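PDB 2QGM: succinoglycan biosynthesis protein from Bacillus cereus ATCC 14579, which has no established function but belongs to the erythromycin esterase family and is named for a probable part in succinoglycan biosynthesis. Local coordinates for residues A[111-114]-A[115-119]; A[175-178]-A[179-183]; A[262-265]-A[266-270]. All coordinates share one frame; numbering follows the deposited sequence.

Contact 1 of 3, residues A[111-114]-A[115-119]; sequences MEED and WGNGL
D114 O accepts a hydrogen bond from G118 N at 2.9 Å. This i to i+4 bond closes the first turn of helix 115-127. D114 is the N-cap residue, but its side chain makes no capping bond to the helix. Instead D114 OD1 accepts from the backbone of K173.

The residue before it folds its side chain back along the chain. The extended first torsion of E113 lays its CG 3.6 Å from N117 CB, against the first turn of the helix. The bend at the second torsion (chi2 56°) then carries OE1 beside the next peptide, where it accepts from D114 N at 3.0 Å. That N-H comes to the anti side of OE1 and about 30° out of the carboxylate plane. The other oxygen, E113 OE2, takes K137 N, so each oxygen of this buried carboxylate holds a backbone amide. The carboxylate and the amide of N117 are steeply turned to each other, with planes 68° apart.

W115 opens the helix and sends its indole away from the loop. Its extended first torsion carries the ring toward helix 253-269, where the side chain touches A258 and A262 and W115 NE1 bonds to T259 OG1. Its ring also meets that of H289.

Before the helix the chain turns a corner. E112 is the centre of an inverse gamma turn, with a weak bond from E113 N to M111 O at 2.8 Å. The whole is a buried strand-to-helix connection: strand 108-111 of the mixed sheet ends, the chain turns, and helix 115-127 starts, as in alpha/beta folds.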
loop_
_atom_site.group_PDB
_atom_site.type_symbol
_atom_site.label_atom_id
_atom_site.label_comp_id
_atom_site.label_asym_id
_atom_site.label_seq_id
_atom_site.Cartn_x
_atom_site.Cartn_y
_atom_site.Cartn_z
HETATM N N MSE A 111 0.728 5.437 -0.037
HETATM C CA MSE A 111 -0.441 4.573 0.143
HETATM C C MSE A 111 -1.069 4.106 -1.161
HETATM O O MSE A 111 -0.979 4.781 -2.179
HETATM C CB MSE A 111 -1.497 5.323 0.972
HETATM C CG MSE A 111 -2.722 4.497 1.351
HETATM SE SE MSE A 111 -4.069 5.525 2.289
HETATM C CE MSE A 111 -4.126 4.544 3.928
ATOM N N GLU A 112 -1.713 2.942 -1.103
ATOM C CA GLU A 112 -2.406 2.364 -2.243
ATOM C C GLU A 112 -3.718 3.141 -2.310
ATOM O O GLU A 112 -4.767 2.685 -1.844
ATOM C CB GLU A 112 -2.670 0.869 -2.002
ATOM C CG GLU A 112 -3.303 0.132 -3.189
ATOM C CD GLU A 112 -3.714 -1.300 -2.866
ATOM O OE1 GLU A 112 -3.314 -1.835 -1.808
ATOM O OE2 GLU A 112 -4.438 -1.895 -3.694
ATOM N N GLU A 113 -3.626 4.343 -2.865
ATOM C CA GLU A 113 -4.755 5.260 -3.026
ATOM C C GLU A 113 -4.378 6.064 -4.269
ATOM O O GLU A 113 -3.196 6.250 -4.555
ATOM C CB GLU A 113 -4.868 6.167 -1.794
ATOM C CG GLU A 113 -5.947 7.257 -1.867
ATOM C CD GLU A 113 -7.328 6.703 -2.147
ATOM O OE1 GLU A 113 -7.779 6.750 -3.316
ATOM O OE2 GLU A 113 -7.971 6.220 -1.196
ATOM N N ASP A 114 -5.374 6.522 -5.015
ATOM C CA ASP A 114 -5.097 7.252 -6.245
ATOM C C ASP A 114 -4.269 8.522 -6.083
ATOM O O ASP A 114 -4.410 9.269 -5.110
ATOM C CB ASP A 114 -6.396 7.563 -6.993
ATOM C CG ASP A 114 -7.161 6.300 -7.387
ATOM O OD1 ASP A 114 -6.523 5.234 -7.548
ATOM O OD2 ASP A 114 -8.400 6.375 -7.550
ATOM N N TRP A 115 -3.396 8.743 -7.060
ATOM C CA TRP A 115 -2.499 9.895 -7.097
ATOM C C TRP A 115 -3.208 11.191 -6.695
ATOM O O TRP A 115 -2.768 11.895 -5.776
ATOM C CB TRP A 115 -1.905 10.021 -8.507
ATOM C CG TRP A 115 -0.941 11.159 -8.619
ATOM C CD1 TRP A 115 -1.224 12.436 -8.988
ATOM C CD2 TRP A 115 0.442 11.143 -8.247
ATOM N NE1 TRP A 115 -0.103 13.224 -8.867
ATOM C CE2 TRP A 115 0.935 12.454 -8.413
ATOM C CE3 TRP A 115 1.315 10.144 -7.787
ATOM C CZ2 TRP A 115 2.267 12.802 -8.130
ATOM C CZ3 TRP A 115 2.640 10.486 -7.504
ATOM C CH2 TRP A 115 3.100 11.806 -7.679
ATOM N N GLY A 116 -4.316 11.487 -7.371
ATOM C CA GLY A 116 -5.078 12.694 -7.081
ATOM C C GLY A 116 -5.546 12.827 -5.643
ATOM O O GLY A 116 -5.500 13.916 -5.059
ATOM N N ASN A 117 -6.024 11.724 -5.078
ATOM C CA ASN A 117 -6.487 11.713 -3.689
ATOM C C ASN A 117 -5.277 11.968 -2.808
ATOM O O ASN A 117 -5.373 12.623 -1.769
ATOM C CB ASN A 117 -7.100 10.361 -3.348
ATOM C CG ASN A 117 -8.482 10.191 -3.943
ATOM O OD1 ASN A 117 -8.983 9.074 -4.080
ATOM N ND2 ASN A 117 -9.123 11.310 -4.277
ATOM N N GLY A 118 -4.132 11.455 -3.244
ATOM C CA GLY A 118 -2.904 11.649 -2.492
ATOM C C GLY A 118 -2.543 13.116 -2.368
ATOM O O GLY A 118 -2.137 13.564 -1.297
ATOM N N LEU A 119 -2.685 13.860 -3.466
ATOM C CA LEU A 119 -2.386 15.292 -3.500
ATOM C C LEU A 119 -3.228 16.032 -2.452
ATOM O O LEU A 119 -2.729 16.910 -1.754
ATOM C CB LEU A 119 -2.685 15.866 -4.900
ATOM C CG LEU A 119 -1.879 15.325 -6.091
ATOM C CD1 LEU A 119 -2.304 16.025 -7.387
ATOM C CD2 LEU A 119 -0.391 15.544 -5.848
#

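Contact 2 of 3, residues A[175-178]-A[179-183]; sequences LDQG and SFNKV
The N-terminal cap of helix 177-190 is formed here by D176 and S179. D176 OD1 accepts from S179 OG at 2.7 Å, and the hydroxyl meets it nearly along the line of its C-O bond. The same oxygen takes a weak capping bond from S179 N at 3.2 Å. D176 OD1 thus takes both the hydroxyl and, weakly, the amide of S179. CG of D176 sits between its own backbone N and carbonyl carbon (chi1 71°), which turns the carboxylate back over the first turn. The other oxygen, D176 OD2, has a long, weak ion pair with K120 NZ.

S179 N has a further acceptor in D176 O at 3.0 Å. That bond is bent at the hydrogen.

The apolar side of the cap is a hydrophobic staple. L175, just before the N-cap, reaches over to F180, in the first turn beyond it. L175 CB lies 4.0 Å from F180 CE2, and the two side chains cross at about a right angle. Q177 CA sits at the edge of the ring, near its plane. Y202 meets the F180 ring edge-to-face, and I263 of helix 253-269 packs on F180.

On the exposed side, Q177 and N181 are linked one turn apart. Q177 NE2 donates to N181 OD1 at 2.7 Å. The bend at the second torsion of Q177 (chi2 58°) swings the amide along the helix toward N181. The acceptor lies close to the amide plane of Q177, while the donor is tilted from the carbonyl plane of N181. The two amides stand almost perpendicular, 83° apart. The backbone bond from N181 N to Q177 O (2.9 Å) runs alongside this link, and K182 N to G178 O follows next in the helix.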
loop_
_atom_site.group_PDB
_atom_site.type_symbol
_atom_site.label_atom_id
_atom_site.label_comp_id
_atom_site.label_asym_id
_atom_site.label_seq_id
_atom_site.Cartn_x
_atom_site.Cartn_y
_atom_site.Cartn_z
ATOM N N LEU A 175 -7.952 9.563 -12.546
ATOM C CA LEU A 175 -7.218 10.824 -12.527
ATOM C C LEU A 175 -8.273 11.898 -12.343
ATOM O O LEU A 175 -9.105 12.115 -13.221
ATOM C CB LEU A 175 -6.468 11.051 -13.840
ATOM C CG LEU A 175 -5.309 10.105 -14.158
ATOM C CD1 LEU A 175 -4.823 10.377 -15.574
ATOM C CD2 LEU A 175 -4.194 10.302 -13.149
ATOM N N ASP A 176 -8.249 12.549 -11.186
ATOM C CA ASP A 176 -9.212 13.592 -10.868
ATOM C C ASP A 176 -8.837 14.915 -11.526
ATOM O O ASP A 176 -7.718 15.090 -12.005
ATOM C CB ASP A 176 -9.282 13.779 -9.353
ATOM C CG ASP A 176 -8.037 14.440 -8.796
ATOM O OD1 ASP A 176 -6.928 14.003 -9.155
ATOM O OD2 ASP A 176 -8.177 15.393 -8.001
ATOM N N GLN A 177 -9.787 15.846 -11.548
ATOM C CA GLN A 177 -9.563 17.160 -12.142
ATOM C C GLN A 177 -8.432 17.875 -11.399
ATOM O O GLN A 177 -7.678 18.650 -11.989
ATOM C CB GLN A 177 -10.853 17.983 -12.070
ATOM C CG GLN A 177 -10.800 19.327 -12.773
ATOM C CD GLN A 177 -10.453 19.211 -14.245
ATOM O OE1 GLN A 177 -10.989 18.360 -14.955
ATOM N NE2 GLN A 177 -9.544 20.064 -14.711
ATOM N N GLY A 178 -8.327 17.604 -10.104
ATOM C CA GLY A 178 -7.282 18.217 -9.303
ATOM C C GLY A 178 -5.896 17.910 -9.853
ATOM O O GLY A 178 -4.998 18.745 -9.775
ATOM N N SER A 179 -5.719 16.714 -10.410
ATOM C CA SER A 179 -4.427 16.323 -10.976
ATOM C C SER A 179 -4.088 17.150 -12.212
ATOM O O SER A 179 -2.989 17.675 -12.333
ATOM C CB SER A 179 -4.416 14.829 -11.330
ATOM O OG SER A 179 -4.472 14.025 -10.159
ATOM N N PHE A 180 -5.030 17.257 -13.138
ATOM C CA PHE A 180 -4.793 18.040 -14.341
ATOM C C PHE A 180 -4.535 19.500 -13.988
ATOM O O PHE A 180 -3.675 20.154 -14.586
ATOM C CB PHE A 180 -5.992 17.918 -15.274
ATOM C CG PHE A 180 -6.120 16.562 -15.894
ATOM C CD1 PHE A 180 -5.318 16.198 -16.976
ATOM C CD2 PHE A 180 -7.020 15.632 -15.380
ATOM C CE1 PHE A 180 -5.413 14.928 -17.534
ATOM C CE2 PHE A 180 -7.119 14.358 -15.931
ATOM C CZ PHE A 180 -6.314 14.001 -17.013
ATOM N N ASN A 181 -5.281 20.008 -13.013
ATOM C CA ASN A 181 -5.128 21.388 -12.562
ATOM C C ASN A 181 -3.790 21.611 -11.860
ATOM O O ASN A 181 -3.218 22.695 -11.936
ATOM C CB ASN A 181 -6.284 21.767 -11.633
ATOM C CG ASN A 181 -7.499 22.268 -12.390
ATOM O OD1 ASN A 181 -7.824 21.769 -13.463
ATOM N ND2 ASN A 181 -8.180 23.263 -11.826
ATOM N N LYS A 182 -3.288 20.588 -11.182
ATOM C CA LYS A 182 -2.008 20.711 -10.502
ATOM C C LYS A 182 -0.958 21.091 -11.550
ATOM O O LYS A 182 -0.141 21.995 -11.339
ATOM C CB LYS A 182 -1.621 19.384 -9.849
ATOM C CG LYS A 182 -0.448 19.495 -8.894
ATOM C CD LYS A 182 -0.892 20.169 -7.604
ATOM C CE LYS A 182 0.245 20.270 -6.603
ATOM N NZ LYS A 182 -0.203 20.933 -5.345
ATOM N N VAL A 183 -1.006 20.399 -12.687
ATOM C CA VAL A 183 -0.075 20.628 -13.794
ATOM C C VAL A 183 -0.359 21.953 -14.487
ATOM O O VAL A 183 0.533 22.781 -14.651
ATOM C CB VAL A 183 -0.171 19.521 -14.880
ATOM C CG1 VAL A 183 0.840 19.803 -15.989
ATOM C CG2 VAL A 183 0.079 18.148 -14.271
#

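Contact 3 of 3, residues A[262-265]-A[266-270]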
loop_
_atom_site.group_PDB
_atom_site.type_symbol
_atom_site.label_atom_id
_atom_site.label_comp_id
_atom_site.label_asym_id
_atom_site.label_seq_id
_atom_site.Cartn_x
_atom_site.Cartn_y
_atom_site.Cartn_z
ATOM N N ALA A 262 2.292 10.966 -13.852
ATOM C CA ALA A 262 1.256 10.029 -13.422
ATOM C C ALA A 262 0.176 9.936 -14.496
ATOM O O ALA A 262 -0.424 8.882 -14.713
ATOM C CB ALA A 262 0.654 10.481 -12.097
ATOM N N ILE A 263 -0.062 11.051 -15.170
ATOM C CA ILE A 263 -1.049 11.089 -16.232
ATOM C C ILE A 263 -0.528 10.268 -17.417
ATOM O O ILE A 263 -1.288 9.533 -18.052
ATOM C CB ILE A 263 -1.338 12.546 -16.631
ATOM C CG1 ILE A 263 -2.072 13.232 -15.470
ATOM C CG2 ILE A 263 -2.158 12.597 -17.917
ATOM C CD1 ILE A 263 -2.191 14.741 -15.576
ATOM N N GLU A 264 0.768 10.375 -17.705
ATOM C CA GLU A 264 1.353 9.594 -18.793
ATOM C C GLU A 264 1.250 8.113 -18.431
ATOM O O GLU A 264 0.841 7.291 -19.252
ATOM C CB GLU A 264 2.826 9.951 -19.010
ATOM C CG GLU A 264 3.459 9.207 -20.187
ATOM C CD GLU A 264 4.948 9.468 -20.319
ATOM O OE1 GLU A 264 5.357 10.631 -20.145
ATOM O OE2 GLU A 264 5.708 8.520 -20.608
ATOM N N LYS A 265 1.618 7.773 -17.197
ATOM C CA LYS A 265 1.547 6.387 -16.738
ATOM C C LYS A 265 0.140 5.821 -16.913
ATOM O O LYS A 265 -0.032 4.712 -17.401
ATOM C CB LYS A 265 1.948 6.286 -15.256
ATOM C CG LYS A 265 3.423 6.530 -14.972
ATOM C CD LYS A 265 3.723 6.339 -13.487
ATOM C CE LYS A 265 5.204 6.506 -13.167
ATOM N NZ LYS A 265 5.708 7.869 -13.459
ATOM N N PHE A 266 -0.868 6.590 -16.515
ATOM C CA PHE A 266 -2.251 6.147 -16.634
ATOM C C PHE A 266 -2.631 5.803 -18.085
ATOM O O PHE A 266 -3.217 4.754 -18.349
ATOM C CB PHE A 266 -3.181 7.228 -16.056
ATOM C CG PHE A 266 -4.643 6.864 -16.084
ATOM C CD1 PHE A 266 -5.431 7.155 -17.195
ATOM C CD2 PHE A 266 -5.241 6.251 -14.982
ATOM C CE1 PHE A 266 -6.799 6.845 -17.206
ATOM C CE2 PHE A 266 -6.598 5.938 -14.986
ATOM C CZ PHE A 266 -7.379 6.238 -16.101
ATOM N N THR A 267 -2.283 6.681 -19.022
ATOM C CA THR A 267 -2.601 6.460 -20.435
ATOM C C THR A 267 -1.764 5.345 -21.063
ATOM O O THR A 267 -2.150 4.765 -22.082
ATOM C CB THR A 267 -2.399 7.753 -21.259
ATOM O OG1 THR A 267 -1.020 8.137 -21.220
ATOM C CG2 THR A 267 -3.260 8.880 -20.697
ATOM N N THR A 268 -0.617 5.050 -20.458
ATOM C CA THR A 268 0.270 4.002 -20.966
ATOM C C THR A 268 -0.183 2.637 -20.454
ATOM O O THR A 268 -0.160 1.641 -21.177
ATOM C CB THR A 268 1.731 4.243 -20.523
ATOM O OG1 THR A 268 2.166 5.522 -20.998
ATOM C CG2 THR A 268 2.645 3.157 -21.080
HETATM N N MSE A 269 -0.589 2.609 -19.190
HETATM C CA MSE A 269 -1.059 1.397 -18.526
HETATM C C MSE A 269 -2.320 0.827 -19.187
HETATM O O MSE A 269 -2.486 -0.393 -19.290
HETATM C CB MSE A 269 -1.340 1.735 -17.056
HETATM C CG MSE A 269 -2.096 0.690 -16.255
HETATM SE SE MSE A 269 -2.541 1.411 -14.493
HETATM C CE MSE A 269 -4.193 2.309 -15.000
ATOM N N LEU A 270 -3.194 1.716 -19.648
ATOM C CA LEU A 270 -4.455 1.301 -20.253
ATOM C C LEU A 270 -4.462 1.269 -21.770
ATOM O O LEU A 270 -5.526 1.211 -22.385
ATOM C CB LEU A 270 -5.591 2.194 -19.747
ATOM C CG LEU A 270 -5.826 2.135 -18.230
ATOM C CD1 LEU A 270 -6.949 3.097 -17.852
ATOM C CD2 LEU A 270 -6.169 0.713 -17.801
HETATM O O HOH W 1 4.882 6.030 -21.236
#
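Residues 262-269 form the last turns of the alpha-helix 253-269, and L270 is the first residue to leave helical backbone angles. The regular i to i+4 bonds run through the segments. F266 N donates to A262 O at 2.9 Å, T267 N to I263 O at 3.2 Å, and M269 N to K265 O at 2.8 Å.

E264 O carries more than the backbone bond. It accepts from T268 N at 2.9 Å and from the hydroxyls of both threonines. T267 OG1 donates at 2.8 Å and comes in tilted from the carbonyl plane. T268 OG1 also donates at 2.8 Å, but from well above that plane. The two hydroxyls reach one oxygen by different rotations. OG1 of T267 lies between its backbone N and carbonyl carbon (chi1 63°), while OG1 of T268 is opposite its carbonyl carbon (chi1 -59°). One carbonyl oxygen thus takes three donors, and both threonine hydroxyls spend their proton on it.

F266 turns its ring away from the preceding turn, against L175 and T209. Y215 meets this ring edge-to-face. L270 CD1 lies over one face, 3.6 Å above the plane and toward the rim. T267 and T268 both touch K227 of helix 220-236; T268 and selenomethionine M269 touch Y285 of helix 276-297.

E264 and T268 run side by side and point the same way. The side chain of E264 is extended, and one water joins its tip to the threonine. The water donates to E264 OE2 and to T268 OG1, the latter at 2.8 Å.

Overall arrangement
The three contacts are in series along the chain and meet where helices 115-127, 177-190 and 253-269 pack together. Contact 1 lies deepest, at the end of a sheet strand, and uses buried acidic groups that hold backbone amides. Contact 2 also begins a helix, but it is only partly buried and adds an exposed amide pair. Contact 3 ends a helix, and its threonines bond back to the backbone. It is also buried, though farther from the chain's centre than contact 1. It meets the others through apolar side chains: W115 CG lies 3.9 Å from A262 CB, and L175 CD1 3.6 Å from F266 CG. Contacts 1 and 2 instead meet through D176 OD1 on G116 and S179 OG on G116, W115 and L119.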